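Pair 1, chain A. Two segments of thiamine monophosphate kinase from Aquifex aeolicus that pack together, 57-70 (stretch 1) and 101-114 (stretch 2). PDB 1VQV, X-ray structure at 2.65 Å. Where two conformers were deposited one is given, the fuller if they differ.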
# COMPACT_ATOMS: atom_id res chain seq x y z
N PRO A 57 20.18 0.17 -7.13
CA PRO A 57 18.97 -0.38 -6.50
C PRO A 57 18.91 -0.18 -4.98
O PRO A 57 17.85 0.09 -4.41
CB PRO A 57 19.03 -1.86 -6.89
CG PRO A 57 19.79 -1.84 -8.20
CD PRO A 57 20.86 -0.83 -7.97
N GLU A 58 20.06 -0.31 -4.33
CA GLU A 58 20.19 -0.17 -2.88
C GLU A 58 19.70 1.17 -2.33
O GLU A 58 19.11 1.24 -1.26
CB GLU A 58 21.65 -0.40 -2.49
CG GLU A 58 22.14 -1.82 -2.72
CD GLU A 58 23.15 -1.92 -3.85
OE1 GLU A 58 22.90 -1.35 -4.94
OE2 GLU A 58 24.19 -2.59 -3.63
N ALA A 59 19.97 2.24 -3.07
CA ALA A 59 19.55 3.56 -2.67
C ALA A 59 18.04 3.69 -2.87
O ALA A 59 17.37 4.35 -2.07
CB ALA A 59 20.30 4.62 -3.47
N VAL A 60 17.50 3.07 -3.92
CA VAL A 60 16.07 3.11 -4.20
C VAL A 60 15.34 2.35 -3.09
O VAL A 60 14.26 2.75 -2.66
CB VAL A 60 15.71 2.47 -5.60
CG1 VAL A 60 14.20 2.46 -5.80
CG2 VAL A 60 16.35 3.27 -6.72
N GLY A 61 15.94 1.26 -2.64
CA GLY A 61 15.37 0.46 -1.56
C GLY A 61 15.36 1.24 -0.26
O GLY A 61 14.43 1.14 0.51
N TRP A 62 16.41 2.02 -0.03
CA TRP A 62 16.50 2.83 1.18
C TRP A 62 15.45 3.94 1.08
O TRP A 62 14.67 4.16 1.99
CB TRP A 62 17.92 3.41 1.32
CG TRP A 62 18.09 4.42 2.44
CD1 TRP A 62 17.73 5.75 2.41
CD2 TRP A 62 18.60 4.18 3.75
NE1 TRP A 62 17.97 6.33 3.62
CE2 TRP A 62 18.50 5.40 4.47
CE3 TRP A 62 19.12 3.05 4.40
CZ2 TRP A 62 18.91 5.52 5.80
CZ3 TRP A 62 19.52 3.17 5.73
CH2 TRP A 62 19.41 4.41 6.41
N LYS A 63 15.41 4.63 -0.05
CA LYS A 63 14.45 5.70 -0.24
C LYS A 63 13.00 5.23 -0.05
O LYS A 63 12.20 5.93 0.55
CB LYS A 63 14.63 6.31 -1.63
CG LYS A 63 13.94 7.62 -1.83
CD LYS A 63 14.56 8.37 -2.98
CE LYS A 63 13.86 9.69 -3.22
NZ LYS A 63 14.45 10.44 -4.36
N ALA A 64 12.67 4.04 -0.54
CA ALA A 64 11.31 3.52 -0.41
C ALA A 64 10.83 3.56 1.03
O ALA A 64 9.68 3.88 1.31
CB ALA A 64 11.23 2.11 -0.97
N ILE A 65 11.72 3.22 1.96
CA ILE A 65 11.40 3.23 3.37
C ILE A 65 11.50 4.65 3.96
O ILE A 65 10.66 5.07 4.75
CB ILE A 65 12.34 2.29 4.15
CG1 ILE A 65 12.03 0.84 3.76
CG2 ILE A 65 12.20 2.52 5.65
CD1 ILE A 65 10.64 0.37 4.10
N SER A 66 12.52 5.39 3.56
CA SER A 66 12.72 6.74 4.07
C SER A 66 11.62 7.74 3.76
O SER A 66 11.32 8.59 4.59
CB SER A 66 14.06 7.29 3.60
OG SER A 66 15.13 6.77 4.38
N VAL A 67 11.02 7.68 2.57
CA VAL A 67 9.98 8.65 2.26
C VAL A 67 8.81 8.46 3.22
O VAL A 67 8.29 9.43 3.77
CB VAL A 67 9.50 8.52 0.81
CG1 VAL A 67 8.38 9.51 0.54
CG2 VAL A 67 10.65 8.79 -0.15
N ASN A 68 8.40 7.22 3.43
CA ASN A 68 7.28 6.97 4.33
C ASN A 68 7.58 7.34 5.76
O ASN A 68 6.70 7.79 6.49
CB ASN A 68 6.85 5.51 4.27
CG ASN A 68 5.92 5.25 3.14
OD1 ASN A 68 5.12 6.10 2.80
ND2 ASN A 68 6.01 4.07 2.55
N VAL A 69 8.83 7.14 6.18
CA VAL A 69 9.24 7.46 7.54
C VAL A 69 9.21 8.98 7.78
O VAL A 69 8.86 9.43 8.87
CB VAL A 69 10.67 6.91 7.81
CG1 VAL A 69 11.14 7.34 9.18
CG2 VAL A 69 10.68 5.39 7.71
N SER A 70 9.56 9.75 6.76
CA SER A 70 9.58 11.20 6.86
C SER A 70 8.22 11.83 7.10
O SER A 70 8.14 12.95 7.59
CB SER A 70 10.20 11.81 5.61
OG SER A 70 11.61 11.64 5.63
N TYR A 101 16.21 -4.85 -1.72
CA TYR A 101 15.85 -5.26 -0.38
C TYR A 101 16.96 -5.12 0.67
O TYR A 101 16.69 -5.12 1.87
CB TYR A 101 15.31 -6.69 -0.41
CG TYR A 101 13.86 -6.72 -0.85
CD1 TYR A 101 12.87 -6.18 -0.04
CD2 TYR A 101 13.49 -7.25 -2.09
CE1 TYR A 101 11.55 -6.15 -0.45
CE2 TYR A 101 12.18 -7.23 -2.51
CZ TYR A 101 11.20 -6.69 -1.69
OH TYR A 101 9.87 -6.70 -2.09
N ILE A 102 18.20 -4.99 0.19
CA ILE A 102 19.38 -4.79 1.03
C ILE A 102 19.21 -3.38 1.58
O ILE A 102 19.31 -3.16 2.79
CB ILE A 102 20.70 -4.85 0.19
CG1 ILE A 102 21.00 -6.29 -0.21
CG2 ILE A 102 21.86 -4.24 0.98
CD1 ILE A 102 22.26 -6.45 -1.06
N GLY A 103 18.95 -2.45 0.68
CA GLY A 103 18.75 -1.07 1.07
C GLY A 103 17.55 -0.91 1.99
O GLY A 103 17.56 -0.06 2.88
N VAL A 104 16.52 -1.73 1.78
CA VAL A 104 15.32 -1.68 2.60
C VAL A 104 15.66 -2.18 4.00
O VAL A 104 15.26 -1.57 4.99
CB VAL A 104 14.19 -2.58 1.99
CG1 VAL A 104 13.15 -2.93 3.04
CG2 VAL A 104 13.51 -1.85 0.84
N LYS A 105 16.42 -3.27 4.07
CA LYS A 105 16.80 -3.84 5.36
C LYS A 105 17.59 -2.81 6.17
O LYS A 105 17.39 -2.66 7.38
CB LYS A 105 17.66 -5.09 5.15
CG LYS A 105 17.93 -5.88 6.42
CD LYS A 105 19.18 -6.72 6.29
CE LYS A 105 19.49 -7.50 7.57
NZ LYS A 105 20.84 -8.15 7.53
N ARG A 106 18.49 -2.10 5.49
CA ARG A 106 19.32 -1.09 6.11
C ARG A 106 18.51 0.09 6.64
O ARG A 106 18.85 0.66 7.67
CB ARG A 106 20.38 -0.61 5.11
CG ARG A 106 21.50 -1.62 4.84
CD ARG A 106 22.42 -1.13 3.74
NE ARG A 106 23.54 -2.05 3.53
CZ ARG A 106 24.37 -2.01 2.48
NH1 ARG A 106 24.20 -1.09 1.54
NH2 ARG A 106 25.35 -2.90 2.38
N ALA A 107 17.44 0.45 5.94
CA ALA A 107 16.60 1.56 6.36
C ALA A 107 15.79 1.17 7.59
O ALA A 107 15.59 1.98 8.51
CB ALA A 107 15.68 1.97 5.23
N CYS A 108 15.31 -0.07 7.59
CA CYS A 108 14.53 -0.59 8.69
C CYS A 108 15.41 -0.72 9.93
O CYS A 108 14.99 -0.35 11.03
CB CYS A 108 13.92 -1.95 8.33
SG CYS A 108 12.60 -1.89 7.10
N GLU A 109 16.63 -1.22 9.75
CA GLU A 109 17.56 -1.37 10.87
C GLU A 109 17.80 -0.01 11.49
O GLU A 109 17.83 0.15 12.71
CB GLU A 109 18.89 -1.94 10.41
CG GLU A 109 18.77 -3.31 9.80
CD GLU A 109 20.11 -3.88 9.34
OE1 GLU A 109 20.95 -3.12 8.80
OE2 GLU A 109 20.30 -5.11 9.51
N PHE A 110 17.95 0.99 10.63
CA PHE A 110 18.20 2.34 11.07
C PHE A 110 17.04 2.96 11.82
O PHE A 110 17.18 3.35 12.97
CB PHE A 110 18.56 3.22 9.87
CG PHE A 110 19.05 4.58 10.26
CD1 PHE A 110 20.33 4.74 10.79
CD2 PHE A 110 18.22 5.69 10.16
CE1 PHE A 110 20.77 5.97 11.22
CE2 PHE A 110 18.66 6.94 10.59
CZ PHE A 110 19.93 7.07 11.12
N TYR A 111 15.89 3.07 11.14
CA TYR A 111 14.70 3.67 11.73
C TYR A 111 14.00 2.82 12.78
O TYR A 111 13.15 3.31 13.51
CB TYR A 111 13.71 4.02 10.62
CG TYR A 111 14.30 4.93 9.58
CD1 TYR A 111 14.84 6.16 9.94
CD2 TYR A 111 14.31 4.57 8.23
CE1 TYR A 111 15.36 7.01 8.98
CE2 TYR A 111 14.83 5.41 7.27
CZ TYR A 111 15.35 6.63 7.65
OH TYR A 111 15.86 7.49 6.69
N LYS A 112 14.37 1.55 12.85
CA LYS A 112 13.81 0.63 13.83
C LYS A 112 12.35 0.27 13.55
O LYS A 112 11.50 0.31 14.45
CB LYS A 112 13.94 1.22 15.23
CG LYS A 112 15.36 1.49 15.62
CD LYS A 112 15.42 2.31 16.88
CE LYS A 112 16.87 2.62 17.26
NZ LYS A 112 16.95 3.50 18.46
N CYS A 113 12.07 -0.05 12.30
CA CYS A 113 10.74 -0.45 11.87
C CYS A 113 10.97 -1.75 11.13
O CYS A 113 12.11 -2.21 11.03
CB CYS A 113 10.13 0.60 10.94
SG CYS A 113 10.99 0.80 9.37
N GLU A 114 9.93 -2.34 10.57
CA GLU A 114 10.15 -3.60 9.89
C GLU A 114 9.14 -3.92 8.82
O GLU A 114 8.00 -3.47 8.87
CB GLU A 114 10.12 -4.72 10.91
CG GLU A 114 8.83 -4.72 11.69
CD GLU A 114 8.64 -6.00 12.45
OE1 GLU A 114 7.68 -6.08 13.26
OE2 GLU A 114 9.46 -6.94 12.24

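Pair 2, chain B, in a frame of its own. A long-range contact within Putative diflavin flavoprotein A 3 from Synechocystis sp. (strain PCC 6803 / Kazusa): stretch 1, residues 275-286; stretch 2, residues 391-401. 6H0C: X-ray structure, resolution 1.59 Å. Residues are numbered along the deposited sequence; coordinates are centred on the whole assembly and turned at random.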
# COMPACT_ATOMS: atom_id res chain seq x y z
N ALA B 275 3.97 -11.47 0.09
CA ALA B 275 3.76 -12.84 0.56
C ALA B 275 4.94 -13.33 1.40
O ALA B 275 4.75 -13.89 2.49
CB ALA B 275 3.53 -13.78 -0.62
N ILE B 276 6.15 -13.11 0.92
CA ILE B 276 7.34 -13.48 1.68
C ILE B 276 7.41 -12.73 3.02
O ILE B 276 7.70 -13.33 4.06
CB ILE B 276 8.63 -13.21 0.87
CG1 ILE B 276 8.66 -14.14 -0.35
CG2 ILE B 276 9.87 -13.39 1.74
CD1 ILE B 276 9.76 -13.81 -1.34
N ALA B 277 7.12 -11.43 3.00
CA ALA B 277 7.15 -10.65 4.23
C ALA B 277 6.19 -11.22 5.28
O ALA B 277 6.51 -11.29 6.46
CB ALA B 277 6.81 -9.19 3.94
N ARG B 278 5.00 -11.60 4.84
CA ARG B 278 3.99 -12.11 5.77
C ARG B 278 4.46 -13.43 6.39
O ARG B 278 4.23 -13.69 7.58
CB ARG B 278 2.65 -12.26 5.04
CG ARG B 278 1.62 -13.14 5.73
CD ARG B 278 1.20 -12.64 7.10
NE ARG B 278 0.10 -13.47 7.58
CZ ARG B 278 -0.38 -13.45 8.82
NH1 ARG B 278 0.15 -12.64 9.73
NH2 ARG B 278 -1.39 -14.25 9.15
N GLY B 279 5.14 -14.25 5.60
CA GLY B 279 5.72 -15.48 6.13
C GLY B 279 6.74 -15.19 7.22
O GLY B 279 6.83 -15.92 8.21
N ILE B 280 7.52 -14.12 7.04
CA ILE B 280 8.53 -13.74 8.02
C ILE B 280 7.89 -13.17 9.29
O ILE B 280 8.21 -13.62 10.40
CB ILE B 280 9.52 -12.70 7.45
CG1 ILE B 280 10.36 -13.32 6.33
CG2 ILE B 280 10.45 -12.17 8.54
CD1 ILE B 280 11.25 -12.31 5.62
N THR B 281 6.99 -12.20 9.13
CA THR B 281 6.41 -11.52 10.28
C THR B 281 5.50 -12.45 11.10
O THR B 281 5.42 -12.33 12.33
CB THR B 281 5.60 -10.26 9.88
OG1 THR B 281 4.53 -10.63 9.00
CG2 THR B 281 6.50 -9.23 9.21
N LYS B 282 4.81 -13.37 10.44
CA LYS B 282 3.94 -14.25 11.20
C LYS B 282 4.79 -15.21 12.03
O LYS B 282 4.32 -15.80 13.00
CB LYS B 282 2.98 -15.02 10.29
CG LYS B 282 3.55 -16.25 9.61
CD LYS B 282 2.45 -16.95 8.83
CE LYS B 282 2.95 -18.21 8.14
NZ LYS B 282 1.90 -18.77 7.23
N ALA B 283 6.07 -15.33 11.67
CA ALA B 283 6.96 -16.23 12.39
C ALA B 283 7.69 -15.47 13.49
O ALA B 283 8.65 -15.97 14.06
CB ALA B 283 7.96 -16.89 11.42
N GLY B 284 7.23 -14.26 13.78
CA GLY B 284 7.78 -13.50 14.90
C GLY B 284 9.08 -12.78 14.61
O GLY B 284 9.81 -12.40 15.53
N VAL B 285 9.39 -12.58 13.33
CA VAL B 285 10.56 -11.81 12.93
C VAL B 285 10.08 -10.54 12.21
O VAL B 285 9.16 -10.61 11.38
CB VAL B 285 11.50 -12.64 12.02
CG1 VAL B 285 12.61 -11.78 11.42
CG2 VAL B 285 12.09 -13.80 12.82
N ALA B 286 10.67 -9.40 12.55
CA ALA B 286 10.29 -8.12 11.96
C ALA B 286 10.78 -8.00 10.51
O ALA B 286 11.81 -8.57 10.14
CB ALA B 286 10.85 -6.96 12.79
N ALA B 391 8.31 -19.87 2.30
CA ALA B 391 9.73 -19.52 2.19
C ALA B 391 10.12 -18.45 3.22
O ALA B 391 11.18 -18.54 3.85
CB ALA B 391 10.05 -19.03 0.78
N GLY B 392 9.25 -17.45 3.39
CA GLY B 392 9.45 -16.43 4.40
C GLY B 392 9.52 -17.05 5.79
O GLY B 392 10.38 -16.71 6.59
N THR B 393 8.60 -17.97 6.06
CA THR B 393 8.61 -18.68 7.34
C THR B 393 9.92 -19.44 7.51
O THR B 393 10.54 -19.35 8.56
CB THR B 393 7.43 -19.64 7.46
OG1 THR B 393 6.21 -18.88 7.54
CG2 THR B 393 7.56 -20.50 8.72
N ASP B 394 10.34 -20.18 6.48
CA ASP B 394 11.61 -20.90 6.52
C ASP B 394 12.80 -19.97 6.82
O ASP B 394 13.67 -20.30 7.62
CB ASP B 394 11.87 -21.63 5.20
CG ASP B 394 10.99 -22.85 5.02
OD1 ASP B 394 10.40 -23.32 6.02
OD2 ASP B 394 10.89 -23.34 3.88
N PHE B 395 12.81 -18.81 6.17
CA PHE B 395 13.84 -17.80 6.38
C PHE B 395 13.84 -17.38 7.85
O PHE B 395 14.90 -17.31 8.48
CB PHE B 395 13.59 -16.59 5.46
CG PHE B 395 14.79 -15.69 5.25
CD1 PHE B 395 15.06 -14.66 6.14
CD2 PHE B 395 15.62 -15.86 4.15
CE1 PHE B 395 16.15 -13.82 5.94
CE2 PHE B 395 16.71 -15.02 3.95
CZ PHE B 395 16.97 -14.00 4.84
N ALA B 396 12.65 -17.12 8.39
CA ALA B 396 12.52 -16.69 9.78
C ALA B 396 13.05 -17.73 10.77
O ALA B 396 13.80 -17.40 11.69
CB ALA B 396 11.07 -16.38 10.09
N GLN B 397 12.63 -18.98 10.59
CA GLN B 397 13.11 -20.10 11.41
C GLN B 397 14.64 -20.23 11.36
O GLN B 397 15.28 -20.47 12.39
CB GLN B 397 12.49 -21.42 10.94
CG GLN B 397 10.98 -21.41 10.77
CD GLN B 397 10.23 -21.43 12.08
OE1 GLN B 397 10.56 -20.69 13.01
NE2 GLN B 397 9.21 -22.29 12.17
N ALA B 398 15.20 -20.10 10.16
CA ALA B 398 16.65 -20.18 9.99
C ALA B 398 17.33 -19.09 10.81
O ALA B 398 18.32 -19.36 11.49
CB ALA B 398 17.02 -20.06 8.53
N LEU B 399 16.79 -17.88 10.75
CA LEU B 399 17.34 -16.77 11.54
C LEU B 399 17.24 -17.03 13.04
O LEU B 399 18.19 -16.76 13.78
CB LEU B 399 16.63 -15.45 11.19
CG LEU B 399 17.03 -14.77 9.88
CD1 LEU B 399 16.25 -13.49 9.68
CD2 LEU B 399 18.53 -14.48 9.86
N LYS B 400 16.10 -17.54 13.49
CA LYS B 400 15.90 -17.76 14.92
C LYS B 400 16.81 -18.87 15.43
O LYS B 400 17.35 -18.78 16.53
CB LYS B 400 14.43 -18.06 15.23
CG LYS B 400 13.52 -16.84 15.12
CD LYS B 400 12.07 -17.15 15.47
CE LYS B 400 11.47 -18.18 14.52
NZ LYS B 400 10.02 -18.45 14.78
N LYS B 401 16.99 -19.91 14.62
CA LYS B 401 17.87 -21.01 14.98
C LYS B 401 19.32 -20.53 15.13
O LYS B 401 20.01 -20.90 16.08
CB LYS B 401 17.77 -22.14 13.95
CG LYS B 401 18.79 -23.25 14.15
CD LYS B 401 18.56 -24.43 13.22
CE LYS B 401 17.44 -25.32 13.73
NZ LYS B 401 17.33 -26.58 12.95
O HOH W 1 3.98 -20.05 5.95

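Two helices cross at a glycine-glycine contact in pair 1 (thiamine monophosphate kinase, chain A) and pair 2 (putative diflavin flavoprotein A 3, chain B). The signed crossing angle is -41° in pair 1 and -40° in pair 2, the axes approach to 6.4 and 6.6 Å, and N, CA and C of 14 central residues superpose with an RMSD of 0.2 Å. G61(A) matches G279(B), and G103(A) matches G392(B); with no side chain at either position, backbone lies directly on backbone. G61(A) C is 3.8 Å from G103(A) C, and G279(B) C is 3.6 Å from G392(B) C. A CB on G103(A) would fall 1.9 Å from E58(A) O, and one on G392(B) 2.2 Å from I276(B) O, both clashes. The same closeness brings CA-H...O contacts: G103(A) CA lies 3.3 Å from E58(A) O, and at the matched positions G392(B) CA lies 3.6 Å from I276(B) O.

Beside the glycines, V104(A) (chi1 t) and T393(B) (chi1 m) coincide, their side-chain centres 0.2 Å apart; the two rotamers bring V104(A) CG2 and T393(B) OG1 to the same place, against the carbonyl of the first-stretch glycine. V104(A) CG2 packs 3.1 Å from G61(A) O as a methyl group. T393(B) OG1 stands 3.1 Å from G279(B) O and can donate a hydrogen bond to it, although its one proton has another acceptor within reach. Water 1 joins this hydroxyl to the neighbouring lysine, 3.0 Å from T393(B) OG1 and 2.8 Å from K282(B) NZ, accepting from the latter.

One turn further on, A107(A) and A396(B) also coincide, but what covers them differs. In pair 1, W62(A) reaches across the second helix among G103(A), A107(A), F110(A) and Y111(A); A107(A) CB sits over a face of its six-membered ring, 3.7 Å from W62(A) CE3. I65(A) closes in as well, its CB 3.5 Å from A107(A) CB. In pair 2 the position of W62(A) belongs to the smaller I280(B), whose CG1 touches G392(B) O at 3.4 Å, and that of I65(A) to A283(B), whose CB meets A396(B) CB at 3.4 Å. V285(B), for which the superposition gives no counterpart, adds a further apolar contact, V285(B) CG2 to A396(B) CB at 3.9 Å.

The far ends diverge. Helix 57-70 of pair 1 runs on, so Y111(A) can settle among W62(A), I65(A), S66(A) and V69(A): V69(A) CG1 lies over one face of its ring, and S66(A) OG and Y111(A) OH share a 2.5 Å hydrogen bond. In pair 2 the chain instead makes a type I turn from T281(B) to G284(B), whose positive phi favours glycine. K400(B), matched to Y111(A), donates a hydrogen bond from NZ to A283(B) O at 2.9 Å. Aromatic packing and a hydroxyl pair thus give way to a lysine-to-carbonyl bond, and the buried surface falls from 653 to 462 Å².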